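Local coordinates for 49 protein (Murid herpesvirus 4, PDB 6A4V) that probably facilitates replication of the virus by interacting with the host enzyme poly(ADP-ribose) polymerase 1, at residues K187-M192 / S236-D241; L103-S108 / K112-L117. All coordinates share one frame; numbering follows the deposited sequence.

Contact 1 of 2, residues K187-M192 / S236-D241; sequences KHFSYM and SQFLLD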
loop_
_atom_site.group_PDB
_atom_site.type_symbol
_atom_site.label_atom_id
_atom_site.label_comp_id
_atom_site.label_asym_id
_atom_site.label_seq_id
_atom_site.Cartn_x
_atom_site.Cartn_y
_atom_site.Cartn_z
ATOM N N LYS B 187 3.357 18.194 -17.731
ATOM C CA LYS B 187 2.438 18.647 -18.705
ATOM C C LYS B 187 1.214 19.228 -18.007
ATOM O O LYS B 187 0.121 18.677 -18.154
ATOM C CB LYS B 187 2.062 17.493 -19.640
ATOM C CG LYS B 187 3.224 16.889 -20.418
ATOM C CD LYS B 187 2.773 15.916 -21.507
ATOM C CE LYS B 187 3.898 15.354 -22.355
ATOM N NZ LYS B 187 3.388 14.342 -23.310
ATOM N N HIS B 188 1.428 20.324 -17.261
ATOM C CA HIS B 188 0.381 21.059 -16.551
ATOM C C HIS B 188 -0.449 20.094 -15.689
ATOM O O HIS B 188 -1.666 20.042 -15.791
ATOM C CB HIS B 188 -0.504 21.817 -17.551
ATOM C CG HIS B 188 0.221 22.832 -18.378
ATOM N ND1 HIS B 188 0.648 22.565 -19.683
ATOM C CD2 HIS B 188 0.566 24.115 -18.118
ATOM C CE1 HIS B 188 1.244 23.630 -20.171
ATOM N NE2 HIS B 188 1.194 24.597 -19.237
ATOM N N PHE B 189 0.237 19.292 -14.867
ATOM C CA PHE B 189 -0.368 18.423 -13.885
ATOM C C PHE B 189 -1.290 17.394 -14.539
ATOM O O PHE B 189 -2.314 17.036 -13.969
ATOM C CB PHE B 189 -1.093 19.266 -12.833
ATOM C CG PHE B 189 -0.125 20.075 -12.017
ATOM C CD1 PHE B 189 0.385 21.278 -12.482
ATOM C CD2 PHE B 189 0.352 19.570 -10.809
ATOM C CE1 PHE B 189 1.296 21.992 -11.721
ATOM C CE2 PHE B 189 1.262 20.283 -10.054
ATOM C CZ PHE B 189 1.743 21.485 -10.513
ATOM N N SER B 190 -0.911 16.897 -15.712
ATOM C CA SER B 190 -1.705 15.821 -16.345
ATOM C C SER B 190 -1.622 14.581 -15.465
ATOM O O SER B 190 -2.650 13.883 -15.328
ATOM C CB SER B 190 -1.234 15.519 -17.724
ATOM O OG SER B 190 -1.364 16.670 -18.540
ATOM N N TYR B 191 -0.381 14.339 -14.958
ATOM C CA TYR B 191 0.054 13.255 -14.064
ATOM C C TYR B 191 0.937 13.878 -12.989
ATOM O O TYR B 191 1.292 15.044 -13.105
ATOM C CB TYR B 191 0.809 12.157 -14.810
ATOM C CG TYR B 191 1.918 12.642 -15.713
ATOM C CD1 TYR B 191 1.703 12.903 -17.054
ATOM C CD2 TYR B 191 3.177 12.852 -15.220
ATOM C CE1 TYR B 191 2.728 13.315 -17.890
ATOM C CE2 TYR B 191 4.210 13.290 -16.026
ATOM C CZ TYR B 191 3.990 13.517 -17.367
ATOM O OH TYR B 191 5.039 13.934 -18.128
ATOM N N MET B 192 1.211 13.101 -11.931
ATOM C CA MET B 192 2.175 13.424 -10.931
ATOM C C MET B 192 2.913 12.137 -10.591
ATOM O O MET B 192 2.330 11.074 -10.563
ATOM C CB MET B 192 1.571 14.002 -9.645
ATOM C CG MET B 192 1.683 15.513 -9.495
ATOM S SD MET B 192 3.348 16.186 -9.296
ATOM C CE MET B 192 3.333 16.738 -7.599
ATOM N N SER B 236 -4.316 22.553 -5.070
ATOM C CA SER B 236 -5.328 22.536 -6.123
ATOM C C SER B 236 -6.141 21.223 -6.093
ATOM O O SER B 236 -6.957 20.952 -6.994
ATOM C CB SER B 236 -4.638 22.770 -7.473
ATOM O OG SER B 236 -3.601 23.781 -7.379
ATOM N N GLN B 237 -5.873 20.353 -5.107
ATOM C CA GLN B 237 -6.587 19.095 -4.922
ATOM C C GLN B 237 -6.633 18.230 -6.200
ATOM O O GLN B 237 -7.627 17.465 -6.420
ATOM C CB GLN B 237 -7.972 19.451 -4.386
ATOM C CG GLN B 237 -7.867 19.870 -2.916
ATOM C CD GLN B 237 -9.179 19.894 -2.176
ATOM O OE1 GLN B 237 -9.476 18.997 -1.390
ATOM N NE2 GLN B 237 -9.969 20.933 -2.424
ATOM N N PHE B 238 -5.558 18.242 -6.985
ATOM C CA PHE B 238 -5.534 17.404 -8.253
ATOM C C PHE B 238 -5.649 15.907 -7.915
ATOM O O PHE B 238 -6.304 15.210 -8.610
ATOM C CB PHE B 238 -4.318 17.711 -9.136
ATOM C CG PHE B 238 -4.215 19.136 -9.680
ATOM C CD1 PHE B 238 -5.337 19.912 -9.943
ATOM C CD2 PHE B 238 -2.975 19.711 -9.929
ATOM C CE1 PHE B 238 -5.220 21.217 -10.433
ATOM C CE2 PHE B 238 -2.851 20.994 -10.479
ATOM C CZ PHE B 238 -3.969 21.752 -10.705
ATOM N N LEU B 239 -5.121 15.419 -6.782
ATOM C CA LEU B 239 -5.252 13.954 -6.538
ATOM C C LEU B 239 -6.726 13.591 -6.313
ATOM O O LEU B 239 -7.227 12.558 -6.877
ATOM C CB LEU B 239 -4.336 13.517 -5.395
ATOM C CG LEU B 239 -4.580 12.131 -4.800
ATOM C CD1 LEU B 239 -4.277 11.037 -5.796
ATOM C CD2 LEU B 239 -3.746 11.949 -3.557
ATOM N N LEU B 240 -7.417 14.358 -5.477
ATOM C CA LEU B 240 -8.952 14.128 -5.290
ATOM C C LEU B 240 -9.706 14.161 -6.619
ATOM O O LEU B 240 -10.454 13.226 -6.913
ATOM C CB LEU B 240 -9.511 15.142 -4.307
ATOM C CG LEU B 240 -11.042 15.220 -4.072
ATOM C CD1 LEU B 240 -11.610 13.960 -3.477
ATOM C CD2 LEU B 240 -11.300 16.391 -3.114
ATOM N N ASP B 241 -9.452 15.177 -7.440
ATOM C CA ASP B 241 -10.052 15.239 -8.759
ATOM C C ASP B 241 -9.840 13.919 -9.495
ATOM O O ASP B 241 -10.731 13.343 -10.122
ATOM C CB ASP B 241 -9.459 16.328 -9.646
ATOM C CG ASP B 241 -9.897 17.732 -9.250
ATOM O OD1 ASP B 241 -10.853 17.841 -8.442
ATOM O OD2 ASP B 241 -9.270 18.703 -9.745
#

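Contact 2 of 2, residues L103-S108 / K112-L117; sequences LLERLS and KFQRIL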
loop_
_atom_site.group_PDB
_atom_site.type_symbol
_atom_site.label_atom_id
_atom_site.label_comp_id
_atom_site.label_asym_id
_atom_site.label_seq_id
_atom_site.Cartn_x
_atom_site.Cartn_y
_atom_site.Cartn_z
ATOM N N LEU B 103 22.392 19.711 6.928
ATOM C CA LEU B 103 23.502 19.074 6.278
ATOM C C LEU B 103 24.392 20.094 5.554
ATOM O O LEU B 103 25.608 19.939 5.537
ATOM C CB LEU B 103 22.969 18.045 5.281
ATOM C CG LEU B 103 24.008 17.427 4.346
ATOM C CD1 LEU B 103 23.428 16.194 3.669
ATOM C CD2 LEU B 103 24.520 18.420 3.299
ATOM N N LEU B 104 23.796 21.071 4.857
ATOM C CA LEU B 104 24.608 22.001 4.056
ATOM C C LEU B 104 25.461 22.859 5.003
ATOM O O LEU B 104 26.558 23.272 4.602
ATOM C CB LEU B 104 23.732 22.874 3.145
ATOM C CG LEU B 104 23.185 22.216 1.872
ATOM C CD1 LEU B 104 22.344 23.196 1.080
ATOM C CD2 LEU B 104 24.278 21.638 0.986
ATOM N N GLU B 105 24.977 23.088 6.242
ATOM C CA GLU B 105 25.719 23.811 7.275
ATOM C C GLU B 105 27.078 23.175 7.617
ATOM O O GLU B 105 27.896 23.812 8.262
ATOM C CB GLU B 105 25.028 23.811 8.634
ATOM C CG GLU B 105 23.626 24.374 8.661
ATOM C CD GLU B 105 23.240 24.657 10.102
ATOM O OE1 GLU B 105 24.166 24.943 10.905
ATOM O OE2 GLU B 105 22.048 24.595 10.426
ATOM N N ARG B 106 27.283 21.898 7.282
ATOM C CA ARG B 106 28.585 21.255 7.489
ATOM C C ARG B 106 29.578 21.844 6.484
ATOM O O ARG B 106 30.787 21.711 6.643
ATOM C CB ARG B 106 28.490 19.732 7.327
ATOM C CG ARG B 106 27.684 19.013 8.404
ATOM C CD ARG B 106 27.046 17.743 7.855
ATOM N NE ARG B 106 26.415 16.919 8.884
ATOM C CZ ARG B 106 26.578 15.602 9.015
ATOM N NH1 ARG B 106 27.154 14.902 8.050
ATOM N NH2 ARG B 106 26.159 14.993 10.114
ATOM N N LEU B 107 29.045 22.495 5.444
ATOM C CA LEU B 107 29.829 22.941 4.318
ATOM C C LEU B 107 29.849 24.475 4.225
ATOM O O LEU B 107 30.420 25.015 3.263
ATOM C CB LEU B 107 29.225 22.311 3.064
ATOM C CG LEU B 107 29.659 20.879 2.765
ATOM C CD1 LEU B 107 29.870 20.061 4.030
ATOM C CD2 LEU B 107 28.646 20.202 1.856
ATOM N N SER B 108 29.266 25.162 5.225
ATOM C CA SER B 108 29.098 26.633 5.213
ATOM C C SER B 108 30.452 27.315 5.472
ATOM O O SER B 108 30.763 27.783 6.575
ATOM C CB SER B 108 28.019 27.098 6.181
ATOM O OG SER B 108 28.439 26.991 7.538
ATOM N N LYS B 112 27.727 34.332 5.128
ATOM C CA LYS B 112 26.528 34.745 4.394
ATOM C C LYS B 112 25.734 33.462 4.120
ATOM O O LYS B 112 24.599 33.335 4.588
ATOM C CB LYS B 112 26.824 35.545 3.121
ATOM C CG LYS B 112 25.670 36.438 2.662
ATOM C CD LYS B 112 25.676 36.802 1.168
ATOM C CE LYS B 112 24.507 37.689 0.774
ATOM N NZ LYS B 112 24.024 37.422 -0.606
ATOM N N PHE B 113 26.371 32.505 3.434
ATOM C CA PHE B 113 25.831 31.136 3.224
ATOM C C PHE B 113 25.132 30.624 4.482
ATOM O O PHE B 113 24.026 30.079 4.427
ATOM C CB PHE B 113 26.951 30.173 2.854
ATOM C CG PHE B 113 26.550 28.993 2.015
ATOM C CD1 PHE B 113 26.148 27.813 2.609
ATOM C CD2 PHE B 113 26.687 29.035 0.638
ATOM C CE1 PHE B 113 25.795 26.723 1.831
ATOM C CE2 PHE B 113 26.361 27.933 -0.142
ATOM C CZ PHE B 113 25.899 26.788 0.457
ATOM N N GLN B 114 25.739 30.856 5.641
ATOM C CA GLN B 114 25.115 30.387 6.858
ATOM C C GLN B 114 23.794 31.138 7.050
ATOM O O GLN B 114 22.784 30.519 7.320
ATOM C CB GLN B 114 26.049 30.480 8.070
ATOM C CG GLN B 114 25.449 29.923 9.377
ATOM C CD GLN B 114 24.921 28.504 9.282
ATOM O OE1 GLN B 114 25.528 27.621 8.663
ATOM N NE2 GLN B 114 23.764 28.273 9.887
ATOM N N ARG B 115 23.791 32.465 6.878
ATOM C CA ARG B 115 22.617 33.328 7.295
ATOM C C ARG B 115 21.333 32.996 6.502
ATOM O O ARG B 115 20.215 33.187 6.989
ATOM C CB ARG B 115 22.995 34.807 7.168
ATOM C CG ARG B 115 23.022 35.552 8.498
ATOM C CD ARG B 115 23.428 37.015 8.344
ATOM N NE ARG B 115 24.876 37.204 8.253
ATOM C CZ ARG B 115 25.564 37.484 7.138
ATOM N NH1 ARG B 115 24.971 37.515 5.956
ATOM N NH2 ARG B 115 26.863 37.722 7.209
ATOM N N ILE B 116 21.527 32.494 5.283
ATOM C CA ILE B 116 20.517 32.186 4.334
ATOM C C ILE B 116 19.909 30.827 4.733
ATOM O O ILE B 116 18.693 30.737 5.011
ATOM C CB ILE B 116 21.157 32.200 2.929
ATOM C CG1 ILE B 116 21.639 33.591 2.481
ATOM C CG2 ILE B 116 20.226 31.627 1.912
ATOM C CD1 ILE B 116 22.476 33.563 1.177
ATOM N N LEU B 117 20.787 29.831 4.893
ATOM C CA LEU B 117 20.495 28.516 5.525
ATOM C C LEU B 117 19.612 28.738 6.749
ATOM O O LEU B 117 18.449 28.298 6.833
ATOM C CB LEU B 117 21.833 27.820 5.818
ATOM C CG LEU B 117 22.571 27.336 4.562
ATOM C CD1 LEU B 117 23.891 26.631 4.886
ATOM C CD2 LEU B 117 21.723 26.424 3.743
#

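Contact 1 of 2, residues K187-M192 / S236-D241
Phe-189 and Phe-238 join a loop to the break between two successive helices, where Gln-237, with positive phi, closes helix 213-235 in a Schellman motif and is also N-cap of helix 238-262. The two side chains cross at about a right angle. Their rings are oblique to each other, with planes at 54° and centroids 5.0 Å apart, so the pair is neither a stack nor an edge-to-face contact. Phe-238 CE2 comes over one face of the Phe-189 ring near its root, 3.3 Å from Phe-189 CG. Beside it, Phe-238 CD2 is 3.4 Å from Phe-189 CD2. The backbone points Phe-189 CB toward residues 236-241, 3.4 Å from Phe-238 CE2, and chi1 of -67°, with CG anti to the carbonyl carbon, sets the direction of the ring. Phenylalanine suits both places because a flat apolar ring gives a broad surface for van der Waals contact between the loop and the start of the helix. Phe-189 also rests on Leu-229 and Val-232 of helix 213-235, while Tyr-41 packs on Phe-238 and its hydroxyl bonds to Phe-189 O. Lys-187, His-188 and Phe-189 all adopt left-handed helical backbone angles, uncommon for three non-glycine residues in a row. Just beyond them, Ser-190 OG donates a short bond of 2.5 Å to Lys-187 O, lying in the carbonyl plane.

Contact 2 of 2, residues L103-S108 / K112-L117
Ser-108 and Gln-114 bring the two backbones closest, their CA atoms 5.7 Å apart, as the chain leaves helix 89-104 through a type I turn from Leu-104 to Leu-107 and runs back antiparallel along helix 111-126. That turn is tied by the bond from Leu-107 N to Leu-104 O, 2.7 Å long. Serine suits the next position: it is small enough to sit against the helix, and its hydroxyl can reach a side-chain amide. Ser-108 OG donates to Gln-114 OE1 over 3.2 Å, in the carbonyl plane and on a lone pair, with a C=O...donor angle of 140°. The Gln-114 chain leaves the helix to one side, and the bend at chi2 (54°) swings its amide toward Ser-108. The arrangement is a helical hairpin, two consecutive helices joined by a short connection, and its inner side is apolar. Phe-113 and Leu-117 are one helical turn apart, and their CB atoms both point toward residues 103-108. Leu-117 CD2 packs 4.1 Å from Leu-104 CB, and Leu-117 CD1 lies 3.9 Å from Glu-105 N, so one branched side chain covers both a neighbouring side chain and the backbone at the start of the turn. Phe-113 CD1 meets Ser-108 CB at 4.1 Å, the ring being oblique to it. Leu-142 of helix 131-146 covers Phe-113 and Leu-117, while Leu-217 and Leu-220 of helix 213-235 cover Leu-104. At the more polar margin the carboxylate of Glu-105 lies near the Gln-114 amide, their planes 62° apart. Glu-105 OE1 and Gln-114 NE2 are 3.5 Å apart without a hydrogen bond; Glu-105 OE2 forms a salt bridge with Lys-121, and Gln-114 NE2 bonds weakly to Asp-118 OD1.

In the fold
From the N terminus, contact 2 comes first: it closes the short connection between helix 89-104 and helix 111-126. The chain then passes through helices 131-146, 161-168 and 173-184 before contact 1 opens in the loop that follows. Contact 1 encloses a longer excursion of 43 residues, including helices 195-203 and 213-235, and ends at the start of helix 238-262. The two loops are in series, neither nested nor crossed. The centres of contact 1 and contact 2 are 34 Å apart, and the nearest atoms of contact 1 and contact 2 are about 22 Å apart. Helix 213-235 links them indirectly: its early part packs on contact 2 and its last turns on contact 1.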